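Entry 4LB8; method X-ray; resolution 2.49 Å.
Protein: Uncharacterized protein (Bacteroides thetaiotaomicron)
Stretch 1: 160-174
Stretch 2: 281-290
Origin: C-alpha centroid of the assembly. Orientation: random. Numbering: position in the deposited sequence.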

ATOM      1  N   ARG A 160       5.689  -2.009   2.738  1.00 39.58           N
ATOM      2  CA  ARG A 160       5.851  -1.623   4.146  1.00 38.14           C
ATOM      3  C   ARG A 160       4.494  -1.258   4.723  1.00 39.89           C
ATOM      4  O   ARG A 160       4.192  -1.535   5.873  1.00 37.13           O
ATOM      5  CB  ARG A 160       6.785  -0.404   4.233  1.00 35.05           C
ATOM      6  CG  ARG A 160       7.175  -0.041   5.636  1.00 37.36           C
ATOM      7  CD  ARG A 160       8.159   1.074   5.596  1.00 38.48           C
ATOM      8  NE  ARG A 160       8.283   1.754   6.882  1.00 45.74           N
ATOM      9  CZ  ARG A 160       9.086   1.370   7.864  1.00 52.17           C
ATOM     10  NH1 ARG A 160       9.842   0.287   7.730  1.00 36.41           N
ATOM     11  NH2 ARG A 160       9.144   2.068   8.989  1.00 39.25           N
ATOM     12  N   SER A 161       3.689  -0.588   3.905  1.00 39.09           N
ATOM     13  CA  SER A 161       2.390  -0.078   4.293  1.00 38.81           C
ATOM     14  C   SER A 161       1.406  -0.163   3.125  1.00 41.82           C
ATOM     15  O   SER A 161       1.820   0.081   1.984  1.00 41.81           O
ATOM     16  CB  SER A 161       2.544   1.364   4.760  1.00 41.55           C
ATOM     17  OG  SER A 161       1.385   1.763   5.471  1.00 57.89           O
ATOM     18  N   SER A 162       0.111  -0.523   3.419  1.00 35.21           N
ATOM     19  CA  SER A 162      -1.037  -0.603   2.489  1.00 33.60           C
ATOM     20  C   SER A 162      -2.328  -0.321   3.237  1.00 38.50           C
ATOM     21  O   SER A 162      -2.599  -0.925   4.286  1.00 39.20           O
ATOM     22  CB  SER A 162      -1.132  -1.954   1.796  1.00 36.32           C
ATOM     23  OG  SER A 162      -0.148  -2.042   0.784  1.00 51.84           O
ATOM     24  N   VAL A 163      -3.114   0.620   2.702  1.00 32.64           N
ATOM     25  CA  VAL A 163      -4.363   1.078   3.278  1.00 32.49           C
ATOM     26  C   VAL A 163      -5.393   1.045   2.156  1.00 38.69           C
ATOM     27  O   VAL A 163      -5.098   1.528   1.057  1.00 39.74           O
ATOM     28  CB  VAL A 163      -4.194   2.482   3.925  1.00 35.63           C
ATOM     29  CG1 VAL A 163      -5.497   2.999   4.522  1.00 35.76           C
ATOM     30  CG2 VAL A 163      -3.091   2.478   4.976  1.00 35.21           C
ATOM     31  N   SER A 164      -6.564   0.408   2.402  1.00 33.48           N
ATOM     32  CA  SER A 164      -7.603   0.256   1.388  1.00 32.28           C
ATOM     33  C   SER A 164      -8.338   1.563   1.151  1.00 36.77           C
ATOM     34  O   SER A 164      -8.457   2.363   2.075  1.00 36.39           O
ATOM     35  CB  SER A 164      -8.591  -0.832   1.792  1.00 35.09           C
ATOM     36  OG  SER A 164      -9.319  -0.535   2.977  1.00 42.02           O
ATOM     37  N   ASP A 165      -8.836   1.779  -0.083  1.00 34.23           N
ATOM     38  CA  ASP A 165      -9.619   2.974  -0.429  1.00 35.23           C
ATOM     39  C   ASP A 165     -11.065   2.578  -0.733  1.00 39.25           C
ATOM     40  O   ASP A 165     -11.368   1.390  -0.751  1.00 39.35           O
ATOM     41  CB  ASP A 165      -8.988   3.742  -1.610  1.00 38.30           C
ATOM     42  CG  ASP A 165      -8.882   3.029  -2.945  1.00 53.03           C
ATOM     43  OD1 ASP A 165      -9.396   1.878  -3.057  1.00 54.44           O
ATOM     44  OD2 ASP A 165      -8.269   3.602  -3.871  1.00 58.09           O
ATOM     45  N   LEU A 166     -11.947   3.555  -1.031  1.00 36.13           N
ATOM     46  CA  LEU A 166     -13.370   3.312  -1.320  1.00 34.70           C
ATOM     47  C   LEU A 166     -13.651   2.367  -2.491  1.00 40.33           C
ATOM     48  O   LEU A 166     -14.802   1.991  -2.673  1.00 41.90           O
ATOM     49  CB  LEU A 166     -14.133   4.617  -1.528  1.00 33.87           C
ATOM     50  CG  LEU A 166     -14.321   5.421  -0.259  1.00 36.24           C
ATOM     51  CD1 LEU A 166     -15.004   6.718  -0.546  1.00 36.01           C
ATOM     52  CD2 LEU A 166     -15.087   4.623   0.786  1.00 37.33           C
ATOM     53  N   SER A 167     -12.636   1.945  -3.246  1.00 38.11           N
ATOM     54  CA  SER A 167     -12.824   1.007  -4.366  1.00 38.82           C
ATOM     55  C   SER A 167     -12.787  -0.440  -3.840  1.00 44.80           C
ATOM     56  O   SER A 167     -13.143  -1.381  -4.563  1.00 45.95           O
ATOM     57  CB  SER A 167     -11.771   1.229  -5.451  1.00 39.79           C
ATOM     58  OG  SER A 167     -10.531   0.639  -5.100  1.00 46.21           O
ATOM     59  N   SER A 168     -12.323  -0.611  -2.581  1.00 40.29           N
ATOM     60  CA  SER A 168     -12.343  -1.909  -1.927  1.00 39.71           C
ATOM     61  C   SER A 168     -13.774  -2.160  -1.472  1.00 40.91           C
ATOM     62  O   SER A 168     -14.362  -1.290  -0.844  1.00 39.22           O
ATOM     63  CB  SER A 168     -11.368  -1.954  -0.763  1.00 42.80           C
ATOM     64  OG  SER A 168     -11.444  -3.248  -0.192  1.00 54.29           O
ATOM     65  N   ILE A 169     -14.367  -3.289  -1.873  1.00 37.94           N
ATOM     66  CA  ILE A 169     -15.761  -3.612  -1.552  1.00 37.33           C
ATOM     67  C   ILE A 169     -15.840  -4.536  -0.319  1.00 42.24           C
ATOM     68  O   ILE A 169     -15.160  -5.559  -0.260  1.00 42.16           O
ATOM     69  CB  ILE A 169     -16.476  -4.209  -2.803  1.00 39.79           C
ATOM     70  CG1 ILE A 169     -16.262  -3.332  -4.069  1.00 40.25           C
ATOM     71  CG2 ILE A 169     -17.972  -4.468  -2.569  1.00 39.78           C
ATOM     72  CD1 ILE A 169     -16.840  -1.842  -4.072  1.00 47.39           C
ATOM     73  N   ASN A 170     -16.648  -4.131   0.681  1.00 39.81           N
ATOM     74  CA  ASN A 170     -16.949  -4.865   1.934  1.00 39.30           C
ATOM     75  C   ASN A 170     -15.687  -5.277   2.781  1.00 43.04           C
ATOM     76  O   ASN A 170     -15.824  -6.018   3.757  1.00 41.09           O
ATOM     77  CB  ASN A 170     -17.786  -6.122   1.603  1.00 35.79           C
ATOM     78  CG  ASN A 170     -19.071  -5.831   0.883  1.00 46.28           C
ATOM     79  OD1 ASN A 170     -19.696  -4.784   1.056  1.00 41.55           O
ATOM     80  ND2 ASN A 170     -19.512  -6.768   0.086  1.00 37.15           N
ATOM     81  N   GLU A 171     -14.475  -4.821   2.394  1.00 39.91           N
ATOM     82  CA  GLU A 171     -13.232  -5.163   3.091  1.00 39.18           C
ATOM     83  C   GLU A 171     -12.414  -3.919   3.315  1.00 39.22           C
ATOM     84  O   GLU A 171     -11.957  -3.330   2.356  1.00 38.82           O
ATOM     85  CB  GLU A 171     -12.401  -6.197   2.297  1.00 40.83           C
ATOM     86  CG  GLU A 171     -13.204  -7.404   1.843  1.00 64.61           C
ATOM     87  CD  GLU A 171     -12.518  -8.490   1.037  1.00 95.88           C
ATOM     88  OE1 GLU A 171     -11.454  -8.220   0.428  1.00 84.30           O
ATOM     89  OE2 GLU A 171     -13.081  -9.609   0.983  1.00 91.82           O
ATOM     90  N   ALA A 172     -12.240  -3.502   4.557  1.00 34.43           N
ATOM     91  CA  ALA A 172     -11.416  -2.330   4.842  1.00 33.97           C
ATOM     92  C   ALA A 172     -10.249  -2.764   5.672  1.00 38.85           C
ATOM     93  O   ALA A 172     -10.413  -3.601   6.567  1.00 38.82           O
ATOM     94  CB  ALA A 172     -12.218  -1.254   5.550  1.00 34.82           C
ATOM     95  N   TYR A 173      -9.048  -2.269   5.332  1.00 35.94           N
ATOM     96  CA  TYR A 173      -7.846  -2.644   6.051  1.00 35.52           C
ATOM     97  C   TYR A 173      -6.857  -1.505   6.110  1.00 40.35           C
ATOM     98  O   TYR A 173      -6.926  -0.549   5.337  1.00 39.89           O
ATOM     99  CB  TYR A 173      -7.177  -3.906   5.419  1.00 36.94           C
ATOM    100  CG  TYR A 173      -6.742  -3.735   3.974  1.00 39.99           C
ATOM    101  CD1 TYR A 173      -5.505  -3.168   3.655  1.00 41.64           C
ATOM    102  CD2 TYR A 173      -7.567  -4.135   2.921  1.00 41.71           C
ATOM    103  CE1 TYR A 173      -5.116  -2.971   2.328  1.00 41.60           C
ATOM    104  CE2 TYR A 173      -7.176  -3.966   1.586  1.00 42.73           C
ATOM    105  CZ  TYR A 173      -5.955  -3.368   1.294  1.00 52.04           C
ATOM    106  OH  TYR A 173      -5.581  -3.168  -0.023  1.00 53.70           O
ATOM    107  N   SER A 174      -5.877  -1.659   7.009  1.00 37.48           N
ATOM    108  CA  SER A 174      -4.729  -0.797   7.146  1.00 35.99           C
ATOM    109  C   SER A 174      -3.587  -1.635   7.679  1.00 41.31           C
ATOM    110  O   SER A 174      -3.658  -2.110   8.808  1.00 41.84           O
ATOM    111  CB  SER A 174      -5.035   0.394   8.033  1.00 37.72           C
ATOM    112  OG  SER A 174      -4.013   1.367   7.899  1.00 43.14           O
ATOM    113  N   ASP A 281      -5.487   8.731  11.158  1.00 48.41           N
ATOM    114  CA  ASP A 281      -4.888   9.229   9.916  1.00 47.76           C
ATOM    115  C   ASP A 281      -4.688   8.097   8.894  1.00 46.66           C
ATOM    116  O   ASP A 281      -4.907   8.280   7.688  1.00 44.96           O
ATOM    117  CB  ASP A 281      -3.535   9.876  10.291  1.00 50.96           C
ATOM    118  CG  ASP A 281      -2.569  10.136   9.178  1.00 74.16           C
ATOM    119  OD1 ASP A 281      -2.720  11.170   8.499  1.00 78.55           O
ATOM    120  OD2 ASP A 281      -1.602   9.351   9.039  1.00 84.74           O
ATOM    121  N   GLN A 282      -4.275   6.931   9.386  1.00 41.11           N
ATOM    122  CA  GLN A 282      -3.964   5.780   8.559  1.00 38.99           C
ATOM    123  C   GLN A 282      -5.139   4.779   8.472  1.00 45.62           C
ATOM    124  O   GLN A 282      -4.946   3.648   7.991  1.00 46.38           O
ATOM    125  CB  GLN A 282      -2.690   5.108   9.093  1.00 39.38           C
ATOM    126  CG  GLN A 282      -1.396   5.881   8.761  1.00 40.90           C
ATOM    127  CD  GLN A 282      -1.215   6.167   7.272  1.00 49.78           C
ATOM    128  OE1 GLN A 282      -1.061   7.313   6.837  1.00 45.71           O
ATOM    129  NE2 GLN A 282      -1.237   5.143   6.450  1.00 35.42           N
ATOM    130  N   ARG A 283      -6.371   5.212   8.844  1.00 41.18           N
ATOM    131  CA  ARG A 283      -7.551   4.341   8.775  1.00 39.36           C
ATOM    132  C   ARG A 283      -7.853   3.874   7.354  1.00 41.19           C
ATOM    133  O   ARG A 283      -7.723   4.644   6.402  1.00 42.16           O
ATOM    134  CB  ARG A 283      -8.793   5.016   9.388  1.00 37.28           C
ATOM    135  CG  ARG A 283      -9.493   6.018   8.496  1.00 38.53           C
ATOM    136  CD  ARG A 283     -10.343   6.962   9.302  1.00 34.80           C
ATOM    137  NE  ARG A 283     -10.786   8.124   8.528  1.00 42.95           N
ATOM    138  CZ  ARG A 283     -10.021   9.160   8.188  1.00 58.22           C
ATOM    139  NH1 ARG A 283      -8.737   9.191   8.532  1.00 41.34           N
ATOM    140  NH2 ARG A 283     -10.532  10.166   7.491  1.00 50.10           N
ATOM    141  N   GLY A 284      -8.232   2.605   7.247  1.00 36.58           N
ATOM    142  CA  GLY A 284      -8.642   1.947   6.015  1.00 34.29           C
ATOM    143  C   GLY A 284     -10.099   2.187   5.698  1.00 36.72           C
ATOM    144  O   GLY A 284     -10.925   2.235   6.601  1.00 36.25           O
ATOM    145  N   PHE A 285     -10.418   2.326   4.406  1.00 34.74           N
ATOM    146  CA  PHE A 285     -11.742   2.601   3.828  1.00 34.01           C
ATOM    147  C   PHE A 285     -12.263   1.429   3.000  1.00 41.00           C
ATOM    148  O   PHE A 285     -11.490   0.572   2.566  1.00 41.34           O
ATOM    149  CB  PHE A 285     -11.635   3.839   2.905  1.00 35.17           C
ATOM    150  CG  PHE A 285     -11.523   5.191   3.584  1.00 35.88           C
ATOM    151  CD1 PHE A 285     -10.371   5.544   4.295  1.00 37.59           C
ATOM    152  CD2 PHE A 285     -12.555   6.120   3.494  1.00 35.45           C
ATOM    153  CE1 PHE A 285     -10.272   6.785   4.943  1.00 37.19           C
ATOM    154  CE2 PHE A 285     -12.440   7.374   4.106  1.00 38.47           C
ATOM    155  CZ  PHE A 285     -11.290   7.704   4.812  1.00 36.74           C
ATOM    156  N   ALA A 286     -13.578   1.418   2.737  1.00 39.31           N
ATOM    157  CA  ALA A 286     -14.264   0.442   1.878  1.00 38.12           C
ATOM    158  C   ALA A 286     -15.664   0.878   1.578  1.00 41.49           C
ATOM    159  O   ALA A 286     -16.325   1.478   2.432  1.00 40.30           O
ATOM    160  CB  ALA A 286     -14.298  -0.939   2.517  1.00 38.29           C
ATOM    161  N   THR A 287     -16.114   0.581   0.353  1.00 39.27           N
ATOM    162  CA  THR A 287     -17.492   0.778  -0.074  1.00 39.72           C
ATOM    163  C   THR A 287     -18.229  -0.508   0.305  1.00 43.57           C
ATOM    164  O   THR A 287     -17.704  -1.610   0.100  1.00 41.91           O
ATOM    165  CB  THR A 287     -17.577   1.114  -1.574  1.00 47.51           C
ATOM    166  OG1 THR A 287     -17.060   2.426  -1.775  1.00 52.58           O
ATOM    167  CG2 THR A 287     -19.016   1.064  -2.127  1.00 42.31           C
ATOM    168  N   VAL A 288     -19.438  -0.366   0.851  1.00 41.30           N
ATOM    169  CA  VAL A 288     -20.248  -1.512   1.247  1.00 40.75           C
ATOM    170  C   VAL A 288     -21.363  -1.718   0.216  1.00 47.82           C
ATOM    171  O   VAL A 288     -22.043  -0.765  -0.174  1.00 48.05           O
ATOM    172  CB  VAL A 288     -20.768  -1.328   2.690  1.00 42.87           C
ATOM    173  CG1 VAL A 288     -21.625  -2.510   3.147  1.00 42.15           C
ATOM    174  CG2 VAL A 288     -19.599  -1.107   3.652  1.00 41.48           C
ATOM    175  N   ARG A 289     -21.459  -2.959  -0.290  1.00 46.15           N
ATOM    176  CA  ARG A 289     -22.463  -3.437  -1.248  1.00 47.05           C
ATOM    177  C   ARG A 289     -22.914  -4.828  -0.787  1.00 50.21           C
ATOM    178  O   ARG A 289     -22.199  -5.820  -0.992  1.00 49.64           O
ATOM    179  CB  ARG A 289     -21.913  -3.444  -2.681  1.00 47.72           C
ATOM    180  N   LEU A 290     -24.051  -4.873  -0.054  1.00 45.38           N
ATOM    181  CA  LEU A 290     -24.601  -6.118   0.514  1.00 44.01           C
ATOM    182  C   LEU A 290     -26.108  -6.293   0.194  1.00 52.77           C
ATOM    183  O   LEU A 290     -26.767  -5.308  -0.201  1.00 56.32           O
ATOM    184  CB  LEU A 290     -24.359  -6.183   2.052  1.00 42.35           C
ATOM    185  CG  LEU A 290     -22.869  -6.220   2.546  1.00 43.04           C
ATOM    186  CD1 LEU A 290     -22.785  -5.923   3.998  1.00 40.94           C
ATOM    187  CD2 LEU A 290     -22.187  -7.571   2.249  1.00 42.32           C
ATOM    188  OXT LEU A 290     -26.615  -7.430   0.288  1.00 64.12           O
TER

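Residues 160-174 and 281-290 bury 780 Å² between them, both sides summed, joined largely by hydrogen bonds to main-chain atoms. Buried V163 (chi1 t) points toward the other stretch and packs CG1 against G284 CA at 3.6 Å. S164 O accepts from F285 N (3.0 Å); its side chain, in rotamer p, donates through OG to F285 O (2.5 Å, very short) while that OG accepts from Y173 N (2.9 Å), so one small hydroxyl bonds to the main chain of both F285 and Y173. D165 to S168 form a type I turn, closed by S168 N to D165 O (2.9 Å) and braced by D165 OD1, which accepts from S167 N (3.2 Å). On this turn L166 O receives T287 OG1 (2.5 Å), and L166 CD2 meets the edge of the F285 ring, 4.0 Å from F285 CD2. S168 O accepts from T287 N and N170 N donates to T287 O, both at 2.8 Å, bracketing the single bridge of I169 with T287. The N170 amide imitates a backbone: OD1 accepts from R289 N (2.9 Å) and ND2 donates to R289 O (3.0 Å). A172 CB lies 3.7 Å from A286 CB, two small methyls in a buried spot. Y173 O approaches G284 CA at 3.1 Å, where a CB would clash with that oxygen. Finally, S174 OG donates to Q282 O (2.5 Å).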